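Local coordinates for protein putative lipase/esterase (Lactobacillus plantarum WCFS1, PDB 3BXP) that probably hydrolyses carboxylic esters, as a putative lipase/esterase of the alpha/beta-hydrolase superfamily, at residues A58-A63 with I258-A263; A92-I97 with Q109-A114; A150-Y155 with R265-Q270; G163-S168 with N172-D177. One frame throughout, in Å; residues are numbered along the deposited sequence. Where two conformers were deposited one is given.

Contact 1 (A58-A63 with I258-A263). With PGO (S-1,2-propanediol), chain J.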
loop_
_atom_site.group_PDB
_atom_site.type_symbol
_atom_site.label_atom_id
_atom_site.label_comp_id
_atom_site.label_asym_id
_atom_site.label_seq_id
_atom_site.Cartn_x
_atom_site.Cartn_y
_atom_site.Cartn_z
ATOM N N ALA B 58 5.343 5.909 -20.108
ATOM C CA ALA B 58 5.039 5.294 -21.404
ATOM C C ALA B 58 6.246 4.566 -21.897
ATOM O O ALA B 58 6.177 3.414 -22.279
ATOM C CB ALA B 58 4.603 6.337 -22.419
ATOM N N THR B 59 7.367 5.252 -21.819
ATOM C CA THR B 59 8.668 4.697 -22.298
ATOM C C THR B 59 9.018 3.420 -21.543
ATOM O O THR B 59 9.368 2.392 -22.132
ATOM C CB THR B 59 9.784 5.774 -22.150
ATOM O OG1 THR B 59 9.447 6.917 -22.945
ATOM C CG2 THR B 59 11.183 5.242 -22.564
ATOM N N ARG B 60 8.910 3.491 -20.224
ATOM C CA ARG B 60 9.245 2.359 -19.339
ATOM C C ARG B 60 8.314 1.173 -19.623
ATOM O O ARG B 60 8.754 0.028 -19.723
ATOM C CB ARG B 60 9.143 2.795 -17.871
ATOM C CG ARG B 60 9.482 1.730 -16.821
ATOM C CD ARG B 60 10.864 1.167 -17.011
ATOM N NE ARG B 60 11.151 -0.077 -16.279
ATOM C CZ ARG B 60 11.083 -1.298 -16.807
ATOM N NH1 ARG B 60 10.650 -1.471 -18.045
ATOM N NH2 ARG B 60 11.427 -2.367 -16.086
HETATM N N MSE B 61 7.030 1.463 -19.783
HETATM C CA MSE B 61 6.025 0.390 -19.951
HETATM C C MSE B 61 6.269 -0.303 -21.276
HETATM O O MSE B 61 6.278 -1.532 -21.348
HETATM C CB MSE B 61 4.597 0.918 -19.863
HETATM C CG MSE B 61 4.157 1.217 -18.423
HETATM SE SE MSE B 61 4.670 0.134 -16.868
HETATM C CE MSE B 61 6.498 0.729 -16.612
HETATM N N MSE B 62 6.557 0.476 -22.310
HETATM C CA MSE B 62 6.858 -0.106 -23.615
HETATM C C MSE B 62 8.074 -0.996 -23.584
HETATM O O MSE B 62 8.065 -2.049 -24.226
HETATM C CB MSE B 62 6.999 0.949 -24.672
HETATM C CG MSE B 62 5.663 1.621 -24.838
HETATM SE SE MSE B 62 5.687 2.750 -26.276
HETATM C CE MSE B 62 5.595 1.390 -27.680
ATOM N N ALA B 63 9.113 -0.580 -22.847
ATOM C CA ALA B 63 10.340 -1.370 -22.791
ATOM C C ALA B 63 10.051 -2.736 -22.202
ATOM O O ALA B 63 10.832 -3.693 -22.397
ATOM C CB ALA B 63 11.447 -0.638 -21.978
ATOM N N ILE B 258 11.055 2.448 -7.951
ATOM C CA ILE B 258 10.441 1.237 -7.413
ATOM C C ILE B 258 9.083 0.941 -8.082
ATOM O O ILE B 258 8.766 -0.190 -8.368
ATOM C CB ILE B 258 10.250 1.327 -5.857
ATOM C CG1 ILE B 258 11.585 1.424 -5.123
ATOM C CG2 ILE B 258 9.514 0.127 -5.333
ATOM C CD1 ILE B 258 11.420 1.914 -3.641
ATOM N N TRP B 259 8.254 1.953 -8.308
ATOM C CA TRP B 259 6.851 1.656 -8.552
ATOM C C TRP B 259 6.628 0.913 -9.889
ATOM O O TRP B 259 5.809 0.020 -9.939
ATOM C CB TRP B 259 5.949 2.902 -8.363
ATOM C CG TRP B 259 5.751 3.764 -9.540
ATOM C CD1 TRP B 259 6.348 4.971 -9.782
ATOM C CD2 TRP B 259 4.895 3.499 -10.659
ATOM N NE1 TRP B 259 5.906 5.466 -11.008
ATOM C CE2 TRP B 259 4.999 4.592 -11.539
ATOM C CE3 TRP B 259 4.030 2.460 -10.985
ATOM C CZ2 TRP B 259 4.289 4.649 -12.722
ATOM C CZ3 TRP B 259 3.294 2.539 -12.158
ATOM C CH2 TRP B 259 3.462 3.609 -13.011
ATOM N N PRO B 260 7.382 1.249 -10.954
ATOM C CA PRO B 260 7.158 0.556 -12.208
ATOM C C PRO B 260 7.535 -0.887 -12.106
ATOM O O PRO B 260 6.872 -1.730 -12.697
ATOM C CB PRO B 260 8.095 1.298 -13.171
ATOM C CG PRO B 260 8.145 2.619 -12.664
ATOM C CD PRO B 260 8.237 2.417 -11.182
ATOM N N GLN B 261 8.541 -1.169 -11.285
ATOM C CA GLN B 261 9.030 -2.547 -11.084
ATOM C C GLN B 261 7.936 -3.381 -10.406
ATOM O O GLN B 261 7.639 -4.518 -10.795
ATOM C CB GLN B 261 10.289 -2.539 -10.243
ATOM C CG GLN B 261 11.463 -1.796 -10.829
ATOM C CD GLN B 261 12.713 -2.007 -10.003
ATOM O OE1 GLN B 261 13.163 -3.147 -9.844
ATOM N NE2 GLN B 261 13.263 -0.920 -9.437
ATOM N N LEU B 262 7.267 -2.762 -9.443
ATOM C CA LEU B 262 6.163 -3.406 -8.742
ATOM C C LEU B 262 4.964 -3.610 -9.642
ATOM O O LEU B 262 4.300 -4.656 -9.593
ATOM C CB LEU B 262 5.776 -2.628 -7.504
ATOM C CG LEU B 262 6.777 -2.477 -6.366
ATOM C CD1 LEU B 262 6.237 -1.480 -5.313
ATOM C CD2 LEU B 262 7.145 -3.777 -5.682
ATOM N N ALA B 263 4.655 -2.586 -10.435
ATOM C CA ALA B 263 3.501 -2.670 -11.329
ATOM C C ALA B 263 3.683 -3.717 -12.357
ATOM O O ALA B 263 2.782 -4.445 -12.654
ATOM C CB ALA B 263 3.252 -1.255 -11.972
HETATM C C1 PGO J . 6.972 8.684 -24.721
HETATM C C2 PGO J . 7.442 7.643 -25.740
HETATM C C3 PGO J . 6.537 6.422 -25.766
HETATM O O1 PGO J . 5.547 8.633 -24.766
HETATM O O2 PGO J . 8.748 7.163 -25.454
#

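Contact 2 (A92-I97 with Q109-A114)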
loop_
_atom_site.group_PDB
_atom_site.type_symbol
_atom_site.label_atom_id
_atom_site.label_comp_id
_atom_site.label_asym_id
_atom_site.label_seq_id
_atom_site.Cartn_x
_atom_site.Cartn_y
_atom_site.Cartn_z
ATOM N N ALA B 92 -14.619 4.815 -26.520
ATOM C CA ALA B 92 -14.349 4.964 -27.944
ATOM C C ALA B 92 -12.880 4.619 -28.281
ATOM O O ALA B 92 -12.590 4.115 -29.358
ATOM C CB ALA B 92 -14.715 6.367 -28.430
ATOM N N THR B 93 -11.972 4.885 -27.345
ATOM C CA THR B 93 -10.528 4.642 -27.557
ATOM C C THR B 93 -10.246 3.134 -27.479
ATOM O O THR B 93 -9.425 2.561 -28.257
ATOM C CB THR B 93 -9.667 5.443 -26.533
ATOM O OG1 THR B 93 -9.972 6.839 -26.615
ATOM C CG2 THR B 93 -8.175 5.232 -26.771
ATOM N N ILE B 94 -10.861 2.503 -26.502
ATOM C CA ILE B 94 -10.789 1.058 -26.397
ATOM C C ILE B 94 -11.348 0.424 -27.697
ATOM O O ILE B 94 -10.724 -0.470 -28.305
ATOM C CB ILE B 94 -11.545 0.522 -25.166
ATOM C CG1 ILE B 94 -10.815 0.930 -23.850
ATOM C CG2 ILE B 94 -11.673 -0.983 -25.269
ATOM C CD1 ILE B 94 -11.682 0.776 -22.565
ATOM N N ASP B 95 -12.497 0.900 -28.144
ATOM C CA ASP B 95 -13.057 0.420 -29.418
ATOM C C ASP B 95 -12.094 0.633 -30.581
ATOM O O ASP B 95 -11.758 -0.274 -31.342
ATOM C CB ASP B 95 -14.361 1.156 -29.666
ATOM C CG ASP B 95 -15.124 0.643 -30.863
ATOM O OD1 ASP B 95 -14.615 0.823 -31.953
ATOM O OD2 ASP B 95 -16.244 0.136 -30.728
ATOM N N TRP B 96 -11.552 1.840 -30.669
ATOM C CA TRP B 96 -10.594 2.114 -31.746
ATOM C C TRP B 96 -9.397 1.141 -31.723
ATOM O O TRP B 96 -8.989 0.573 -32.744
ATOM C CB TRP B 96 -10.145 3.576 -31.697
ATOM C CG TRP B 96 -9.209 3.918 -32.799
ATOM C CD1 TRP B 96 -9.527 4.205 -34.115
ATOM C CD2 TRP B 96 -7.776 4.018 -32.702
ATOM N NE1 TRP B 96 -8.367 4.477 -34.818
ATOM C CE2 TRP B 96 -7.292 4.362 -33.978
ATOM C CE3 TRP B 96 -6.856 3.861 -31.643
ATOM C CZ2 TRP B 96 -5.919 4.551 -34.229
ATOM C CZ3 TRP B 96 -5.498 4.036 -31.908
ATOM C CH2 TRP B 96 -5.055 4.380 -33.190
ATOM N N ILE B 97 -8.875 0.878 -30.531
ATOM C CA ILE B 97 -7.756 -0.055 -30.380
ATOM C C ILE B 97 -8.154 -1.412 -30.948
ATOM O O ILE B 97 -7.351 -2.035 -31.627
ATOM C CB ILE B 97 -7.304 -0.157 -28.905
ATOM C CG1 ILE B 97 -6.525 1.128 -28.508
ATOM C CG2 ILE B 97 -6.488 -1.424 -28.659
ATOM C CD1 ILE B 97 -6.400 1.392 -27.037
ATOM N N GLN B 109 -7.296 -9.070 -25.117
ATOM C CA GLN B 109 -7.601 -9.628 -23.808
ATOM C C GLN B 109 -6.720 -9.063 -22.684
ATOM O O GLN B 109 -6.913 -9.400 -21.518
ATOM C CB GLN B 109 -7.474 -11.156 -23.806
ATOM C CG GLN B 109 -8.354 -11.845 -24.901
ATOM C CD GLN B 109 -9.819 -11.537 -24.694
ATOM O OE1 GLN B 109 -10.387 -11.892 -23.676
ATOM N NE2 GLN B 109 -10.430 -10.862 -25.645
ATOM N N ARG B 110 -5.800 -8.191 -23.068
ATOM C CA ARG B 110 -4.787 -7.623 -22.176
ATOM C C ARG B 110 -4.632 -6.100 -22.414
ATOM O O ARG B 110 -3.530 -5.566 -22.588
ATOM C CB ARG B 110 -3.450 -8.380 -22.349
ATOM C CG ARG B 110 -3.561 -9.813 -21.918
ATOM C CD ARG B 110 -2.248 -10.555 -21.965
ATOM N NE ARG B 110 -2.386 -11.849 -21.273
ATOM C CZ ARG B 110 -2.894 -12.939 -21.822
ATOM N NH1 ARG B 110 -3.334 -12.935 -23.078
ATOM N NH2 ARG B 110 -2.988 -14.055 -21.119
ATOM N N ILE B 111 -5.778 -5.422 -22.319
ATOM C CA ILE B 111 -5.862 -3.983 -22.351
ATOM C C ILE B 111 -5.859 -3.525 -20.881
ATOM O O ILE B 111 -6.718 -3.897 -20.076
ATOM C CB ILE B 111 -7.166 -3.503 -23.078
ATOM C CG1 ILE B 111 -7.204 -3.994 -24.543
ATOM C CG2 ILE B 111 -7.353 -1.963 -23.020
ATOM C CD1 ILE B 111 -8.529 -3.719 -25.219
ATOM N N ILE B 112 -4.909 -2.663 -20.562
ATOM C CA ILE B 112 -4.707 -2.146 -19.225
ATOM C C ILE B 112 -4.918 -0.610 -19.261
ATOM O O ILE B 112 -4.423 0.081 -20.174
ATOM C CB ILE B 112 -3.253 -2.411 -18.787
ATOM C CG1 ILE B 112 -2.893 -3.906 -18.907
ATOM C CG2 ILE B 112 -3.053 -1.965 -17.319
ATOM C CD1 ILE B 112 -1.454 -4.110 -19.246
ATOM N N LEU B 113 -5.754 -0.071 -18.389
ATOM C CA LEU B 113 -5.931 1.384 -18.308
ATOM C C LEU B 113 -5.088 1.927 -17.168
ATOM O O LEU B 113 -5.050 1.349 -16.113
ATOM C CB LEU B 113 -7.383 1.728 -17.971
ATOM C CG LEU B 113 -8.447 0.983 -18.756
ATOM C CD1 LEU B 113 -9.877 1.466 -18.340
ATOM C CD2 LEU B 113 -8.155 1.125 -20.250
ATOM N N ALA B 114 -4.377 3.008 -17.422
ATOM C CA ALA B 114 -3.544 3.627 -16.375
ATOM C C ALA B 114 -3.924 5.096 -16.300
ATOM O O ALA B 114 -3.961 5.785 -17.335
ATOM C CB ALA B 114 -2.081 3.475 -16.690
#

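Contact 3 (A150-Y155 with R265-Q270)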
loop_
_atom_site.group_PDB
_atom_site.type_symbol
_atom_site.label_atom_id
_atom_site.label_comp_id
_atom_site.label_asym_id
_atom_site.label_seq_id
_atom_site.Cartn_x
_atom_site.Cartn_y
_atom_site.Cartn_z
ATOM N N ALA B 150 -7.697 -4.754 -16.543
ATOM C CA ALA B 150 -7.104 -4.223 -15.273
ATOM C C ALA B 150 -6.819 -2.750 -15.388
ATOM O O ALA B 150 -6.809 -2.181 -16.478
ATOM C CB ALA B 150 -5.800 -4.944 -14.909
ATOM N N ILE B 151 -6.516 -2.150 -14.247
ATOM C CA ILE B 151 -6.196 -0.719 -14.202
ATOM C C ILE B 151 -4.982 -0.524 -13.309
ATOM O O ILE B 151 -4.675 -1.357 -12.448
ATOM C CB ILE B 151 -7.426 0.211 -13.716
ATOM C CG1 ILE B 151 -7.707 0.118 -12.203
ATOM C CG2 ILE B 151 -8.675 -0.084 -14.560
ATOM C CD1 ILE B 151 -8.766 1.119 -11.680
ATOM N N ILE B 152 -4.307 0.573 -13.574
ATOM C CA ILE B 152 -3.189 1.069 -12.754
ATOM C C ILE B 152 -3.547 2.502 -12.425
ATOM O O ILE B 152 -3.981 3.243 -13.313
ATOM C CB ILE B 152 -1.831 1.042 -13.541
ATOM C CG1 ILE B 152 -1.331 -0.401 -13.737
ATOM C CG2 ILE B 152 -0.774 1.862 -12.798
ATOM C CD1 ILE B 152 -0.158 -0.525 -14.703
ATOM N N LEU B 153 -3.422 2.850 -11.143
ATOM C CA LEU B 153 -3.691 4.210 -10.684
ATOM C C LEU B 153 -2.520 4.771 -9.936
ATOM O O LEU B 153 -2.054 4.177 -8.965
ATOM C CB LEU B 153 -4.942 4.277 -9.775
ATOM C CG LEU B 153 -6.275 3.788 -10.365
ATOM C CD1 LEU B 153 -7.346 3.776 -9.269
ATOM C CD2 LEU B 153 -6.673 4.754 -11.502
ATOM N N GLY B 154 -2.011 5.909 -10.408
ATOM C CA GLY B 154 -0.959 6.649 -9.665
ATOM C C GLY B 154 -1.486 7.973 -9.163
ATOM O O GLY B 154 -2.073 8.761 -9.933
ATOM N N TYR B 155 -1.293 8.203 -7.877
ATOM C CA TYR B 155 -1.821 9.377 -7.212
ATOM C C TYR B 155 -3.187 9.798 -7.809
ATOM O O TYR B 155 -3.360 10.959 -8.167
ATOM C CB TYR B 155 -0.811 10.543 -7.270
ATOM C CG TYR B 155 -0.074 10.741 -8.574
ATOM C CD1 TYR B 155 0.958 9.924 -8.927
ATOM C CD2 TYR B 155 -0.394 11.767 -9.428
ATOM C CE1 TYR B 155 1.675 10.125 -10.105
ATOM C CE2 TYR B 155 0.293 11.978 -10.623
ATOM C CZ TYR B 155 1.306 11.157 -10.956
ATOM O OH TYR B 155 2.014 11.364 -12.107
ATOM N N ARG B 265 5.567 -6.434 -12.185
ATOM C CA ARG B 265 5.463 -7.745 -11.558
ATOM C C ARG B 265 4.007 -8.092 -11.291
ATOM O O ARG B 265 3.584 -9.238 -11.466
ATOM C CB ARG B 265 6.269 -7.809 -10.241
ATOM C CG ARG B 265 7.755 -7.530 -10.402
ATOM N N TRP B 266 3.237 -7.101 -10.845
ATOM C CA TRP B 266 1.818 -7.303 -10.591
ATOM C C TRP B 266 1.096 -7.729 -11.881
ATOM O O TRP B 266 0.200 -8.581 -11.864
ATOM C CB TRP B 266 1.165 -6.013 -10.051
ATOM C CG TRP B 266 -0.248 -6.114 -9.656
ATOM C CD1 TRP B 266 -0.754 -6.589 -8.485
ATOM C CD2 TRP B 266 -1.373 -5.725 -10.448
ATOM N NE1 TRP B 266 -2.124 -6.511 -8.492
ATOM C CE2 TRP B 266 -2.526 -5.966 -9.684
ATOM C CE3 TRP B 266 -1.495 -5.115 -11.699
ATOM C CZ2 TRP B 266 -3.819 -5.652 -10.140
ATOM C CZ3 TRP B 266 -2.788 -4.842 -12.176
ATOM C CH2 TRP B 266 -3.913 -5.078 -11.393
ATOM N N LEU B 267 1.477 -7.123 -12.996
ATOM C CA LEU B 267 0.804 -7.431 -14.265
ATOM C C LEU B 267 1.122 -8.873 -14.637
ATOM O O LEU B 267 0.277 -9.587 -15.123
ATOM C CB LEU B 267 1.234 -6.462 -15.353
ATOM C CG LEU B 267 0.697 -5.031 -15.288
ATOM C CD1 LEU B 267 1.404 -4.128 -16.285
ATOM C CD2 LEU B 267 -0.813 -5.005 -15.500
ATOM N N GLN B 268 2.352 -9.273 -14.355
ATOM C CA GLN B 268 2.779 -10.645 -14.560
ATOM C C GLN B 268 1.964 -11.577 -13.685
ATOM O O GLN B 268 1.499 -12.635 -14.144
ATOM C CB GLN B 268 4.248 -10.800 -14.282
ATOM C CG GLN B 268 5.162 -10.140 -15.352
ATOM C CD GLN B 268 6.629 -10.176 -14.970
ATOM O OE1 GLN B 268 6.982 -9.995 -13.803
ATOM N NE2 GLN B 268 7.505 -10.436 -15.956
ATOM N N GLU B 269 1.793 -11.221 -12.417
ATOM C CA GLU B 269 1.039 -12.071 -11.504
ATOM C C GLU B 269 -0.389 -12.207 -12.005
ATOM O O GLU B 269 -1.007 -13.201 -11.773
ATOM C CB GLU B 269 0.962 -11.499 -10.063
ATOM C CG GLU B 269 2.307 -11.460 -9.370
ATOM C CD GLU B 269 2.348 -10.593 -8.109
ATOM O OE1 GLU B 269 1.398 -9.814 -7.842
ATOM O OE2 GLU B 269 3.375 -10.674 -7.410
ATOM N N GLN B 270 -0.905 -11.166 -12.662
ATOM C CA GLN B 270 -2.313 -11.110 -13.111
ATOM C C GLN B 270 -2.483 -11.748 -14.481
ATOM O O GLN B 270 -3.588 -11.733 -15.073
ATOM C CB GLN B 270 -2.799 -9.640 -13.218
ATOM C CG GLN B 270 -2.977 -8.890 -11.896
ATOM C CD GLN B 270 -4.052 -9.479 -11.036
ATOM O OE1 GLN B 270 -3.806 -9.916 -9.920
ATOM N NE2 GLN B 270 -5.257 -9.502 -11.554
#

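Contact 4 (G163-S168 with N172-D177)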
loop_
_atom_site.group_PDB
_atom_site.type_symbol
_atom_site.label_atom_id
_atom_site.label_comp_id
_atom_site.label_asym_id
_atom_site.label_seq_id
_atom_site.Cartn_x
_atom_site.Cartn_y
_atom_site.Cartn_z
ATOM N N GLY B 163 -11.206 16.990 -1.248
ATOM C CA GLY B 163 -10.159 18.005 -1.141
ATOM C C GLY B 163 -9.687 18.589 -2.453
ATOM O O GLY B 163 -9.204 19.728 -2.496
ATOM N N PHE B 164 -9.741 17.787 -3.510
ATOM C CA PHE B 164 -9.529 18.294 -4.855
ATOM C C PHE B 164 -10.722 17.949 -5.694
ATOM O O PHE B 164 -11.043 16.756 -5.805
ATOM C CB PHE B 164 -8.288 17.705 -5.557
ATOM C CG PHE B 164 -8.152 18.215 -6.958
ATOM C CD1 PHE B 164 -7.438 19.367 -7.208
ATOM C CD2 PHE B 164 -8.838 17.605 -8.010
ATOM C CE1 PHE B 164 -7.368 19.889 -8.494
ATOM C CE2 PHE B 164 -8.774 18.128 -9.296
ATOM C CZ PHE B 164 -8.039 19.260 -9.530
ATOM N N PRO B 165 -11.354 18.973 -6.328
ATOM C CA PRO B 165 -10.917 20.379 -6.312
ATOM C C PRO B 165 -11.284 21.061 -5.003
ATOM O O PRO B 165 -11.935 20.449 -4.162
ATOM C CB PRO B 165 -11.731 21.014 -7.440
ATOM C CG PRO B 165 -12.979 20.201 -7.473
ATOM C CD PRO B 165 -12.585 18.805 -7.119
ATOM N N THR B 166 -10.902 22.329 -4.858
ATOM C CA THR B 166 -10.983 23.008 -3.552
ATOM C C THR B 166 -12.328 23.631 -3.284
ATOM O O THR B 166 -12.590 24.069 -2.167
ATOM C CB THR B 166 -9.906 24.103 -3.412
ATOM O OG1 THR B 166 -10.041 25.059 -4.474
ATOM C CG2 THR B 166 -8.543 23.495 -3.488
ATOM N N THR B 167 -13.161 23.726 -4.319
ATOM C CA THR B 167 -14.468 24.375 -4.203
ATOM C C THR B 167 -15.584 23.604 -4.861
ATOM O O THR B 167 -15.352 22.907 -5.817
ATOM C CB THR B 167 -14.472 25.768 -4.879
ATOM O OG1 THR B 167 -14.334 25.619 -6.297
ATOM C CG2 THR B 167 -13.363 26.648 -4.335
ATOM N N SER B 168 -16.814 23.808 -4.391
ATOM C CA SER B 168 -17.969 23.131 -4.973
ATOM C C SER B 168 -18.277 23.610 -6.375
ATOM O O SER B 168 -18.837 22.844 -7.162
ATOM C CB SER B 168 -19.221 23.309 -4.123
ATOM O OG SER B 168 -19.415 24.662 -3.818
ATOM N N ASN B 172 -18.604 20.985 -9.490
ATOM C CA ASN B 172 -19.745 20.990 -10.401
ATOM C C ASN B 172 -19.411 21.336 -11.874
ATOM O O ASN B 172 -20.145 20.969 -12.793
ATOM C CB ASN B 172 -20.866 21.866 -9.813
ATOM C CG ASN B 172 -21.810 21.073 -8.899
ATOM O OD1 ASN B 172 -22.635 20.275 -9.372
ATOM N ND2 ASN B 172 -21.693 21.291 -7.590
ATOM N N GLN B 173 -18.295 22.022 -12.091
ATOM C CA GLN B 173 -17.775 22.234 -13.432
ATOM C C GLN B 173 -17.312 20.932 -14.039
ATOM O O GLN B 173 -17.572 20.656 -15.205
ATOM C CB GLN B 173 -16.652 23.229 -13.419
ATOM C CG GLN B 173 -16.240 23.629 -14.847
ATOM C CD GLN B 173 -17.182 24.617 -15.552
ATOM O OE1 GLN B 173 -17.866 25.438 -14.913
ATOM N NE2 GLN B 173 -17.146 24.596 -16.879
ATOM N N ILE B 174 -16.675 20.093 -13.226
ATOM C CA ILE B 174 -16.187 18.794 -13.718
ATOM C C ILE B 174 -17.402 17.967 -14.081
ATOM O O ILE B 174 -17.459 17.376 -15.136
ATOM C CB ILE B 174 -15.304 18.050 -12.675
ATOM C CG1 ILE B 174 -14.010 18.867 -12.378
ATOM C CG2 ILE B 174 -15.052 16.582 -13.137
ATOM C CD1 ILE B 174 -13.383 18.656 -10.977
ATOM N N THR B 175 -18.415 18.009 -13.207
ATOM C CA THR B 175 -19.729 17.405 -13.489
ATOM C C THR B 175 -20.735 17.681 -12.365
ATOM O O THR B 175 -20.409 17.633 -11.163
ATOM C CB THR B 175 -19.630 15.860 -13.725
ATOM O OG1 THR B 175 -20.918 15.292 -13.988
ATOM C CG2 THR B 175 -19.054 15.123 -12.517
ATOM N N THR B 176 -21.958 17.920 -12.777
ATOM C CA THR B 176 -23.081 18.052 -11.833
ATOM C C THR B 176 -23.702 16.689 -11.626
ATOM O O THR B 176 -24.691 16.538 -10.909
ATOM C CB THR B 176 -24.142 18.971 -12.398
ATOM O OG1 THR B 176 -24.404 18.591 -13.751
ATOM C CG2 THR B 176 -23.683 20.417 -12.354
ATOM N N ASP B 177 -23.156 15.680 -12.291
ATOM C CA ASP B 177 -23.660 14.304 -12.081
ATOM C C ASP B 177 -23.000 13.737 -10.819
ATOM O O ASP B 177 -21.867 13.231 -10.855
ATOM C CB ASP B 177 -23.402 13.403 -13.293
ATOM C CG ASP B 177 -24.056 12.041 -13.180
ATOM O OD1 ASP B 177 -24.566 11.665 -12.111
ATOM O OD2 ASP B 177 -24.061 11.340 -14.198
#

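Contact 1 (A58-A63 with I258-A263)
Arg60 and Met61, a selenomethionine, both lie against the ring of Pro260. All the touching is apolar. CE of Met61 comes to 3.8 Å from CB of Pro260, and the two side chains meet at about a right angle. The Met61 chain is bent at chi2 (-37°) and again at chi3, and this curls its methyl end toward helix 258-269. Arg60 uses its aliphatic part, with CG 3.9 Å from the same Pro260 CB. Its CG stands anti to the backbone N (chi1 -179°), which carries the chain out toward the proline. Leu264, on the next turn of helix 258-269, also packs against Arg60 and Met61.

The polar contact to a bound propanediol, probably from the crystallisation liquor, is made by Thr59 on helix 54-63. Its OG1 is hydrogen-bonded to O2 of the propanediol at 2.6 Å. C3 of the propanediol lies 3.8 Å from SE of Met62.

On the far helix, CD of Pro260 rests over one face of Trp259, offset toward the rim. Trp259 in turn stacks on Trp197.

No hydrogen bond joins the two segments. Between 58-63 and 258-263 the closest packing is van der Waals contact on CB of Pro260, with no polar directionality.

Contact 2 (A92-I97 with Q109-A114)
Ile94 meets two side chains of the strand, Ile111 and Leu113, with a different branch for each. Its CG2 methyl lies 4.2 Å from CD1 of Ile111, and these two side chains pass at a slant. Its CD1 reaches CD2 of Leu113, also at 4.2 Å. The contact is wholly apolar, and all three residues are buried.

The torsions explain the division of labour. In Ile94, CG2 is anti to the backbone N, while CG1 lies beside that N (chi1 -69°) and carries CD1 to the leucine. Ile97, one turn further on, also points its CB toward the strand. It stays just beyond close contact with Ile111, and packs on Ile39.

The regular helix, with Ile97 N bonded to Thr93 O at 2.9 Å, puts Ile94 and Ile97 on the same side. Along the strand, Ile111 and Leu113 are alternate residues, and both reach the helix-facing layer. Backbone bonds tie Ile111 to Ala149 and Leu113 to Ala150. Those of Ile112 go to Ile37 and Ile39. Strand 110-116 then leads toward Ser117, in a GxSxG sequence consistent with a nucleophile elbow.

Helix 85-99 thus lies on one face of the central sheet. Ile94 and Ile97 share Ile39 of strand 35-41, while Thr93 and Ile97 touch Val69 of strand 67-72. Trp96 extends the cover to strand 16-23.

Contact 3 (A150-Y155 with R265-Q270)
Ala150 starts the contact, with its CB set against the six-membered ring of Trp266. The methyl is 4.0 Å from CH2 and slightly further from CZ3, and it meets the ring obliquely. CB of Ile151 points away from the helix; the residue touches it through its carbonyl. Ile151 O lies 3.9 Å from Trp266 CH2, again at a slant and without a hydrogen bond. The end of the Ile152 side chain bends toward the helix, with CD1 4.2 Å from CD1 of Leu267.

Trp266 reaches the strand because its CG is anti to the backbone N (chi1 -175°), which throws the indole off the helix. CG of Gln270, one turn later, sits 3.6 Å above the plane, over the centre of one face. Phe195 also meets this ring, with the planes at about 60°. A serine in place of Trp266 would probably open a gap beside Ala150 and leave the Gln270 side chain and Phe195 without their aromatic partner.

Glu269 is hydrogen-bonded to Gln255 of the second subunit. Strand 150-154 and the helical segment 265-269 run nearly antiparallel (163°), their axes 10.9 Å apart at closest. Strand 150-154 lies between strands 110-116 and 194-199 in the sheet. Ile151 and Leu153 pack on helix 118-129, and helix 258-269 covers the other face. Leu267 also reaches Ile112 of the neighbouring strand.

Contact 4 (G163-S168 with N172-D177)
Ser168 O can accept two bonds from one residue, Asn172. The backbone N of Asn172 gives the ordinary helical bond at 3.0 Å. A longer bond from its side-chain ND2, at 3.3 Å, holds in one of two modelled conformers and is therefore less certain. In that conformer the two donors reach the oxygen from opposite faces of the carbonyl plane. ND2 stands above that plane, 35° out of it, while the oxygen lies close to the amide plane of Asn172. A chi1 of -89° turns the amide back toward Ser168.

The apolar part joins Pro165 and Ile174, which meet tip to tip. CD1 of Ile174 lies 3.9 Å from CG of Pro165 and as near to its CD. A cis peptide bond precedes Pro165. Phe46 and Leu160 pack on Ile174 as well.

Thr167 is the N-cap of helix 168-174, its OG1 accepting from Ala170 N. Just past the helix, Thr175 OG1 accepts from Asp177 N at 2.8 Å in an ST turn. An N-cap and an ST turn thus bracket a short helix in the excursion after strand 150-154, with the loop before it packed back on its last turn.

Overall arrangement
Contacts 1, 2 and 3 are built round the central mixed sheet, and contact 4 lies on the opposite side of the chain's centre from all three. Contacts 1 and 3 share helix 258-269, have centres 10 Å apart and touch where Trp259 packs on Ile152. Both also touch the second subunit. Contacts 2 and 3 use neighbouring parallel strands, 110-116 and 150-154, with centres 15 Å apart. The centre of contact 4 is about 27 to 31 Å from theirs. Along the chain, contact 2 closes before contact 3 opens, contacts 1 and 3 alternate, and both span contact 4; contact 1 also spans contact 2. The C-terminal helix thus packs against earlier parts of an alpha/beta-hydrolase core.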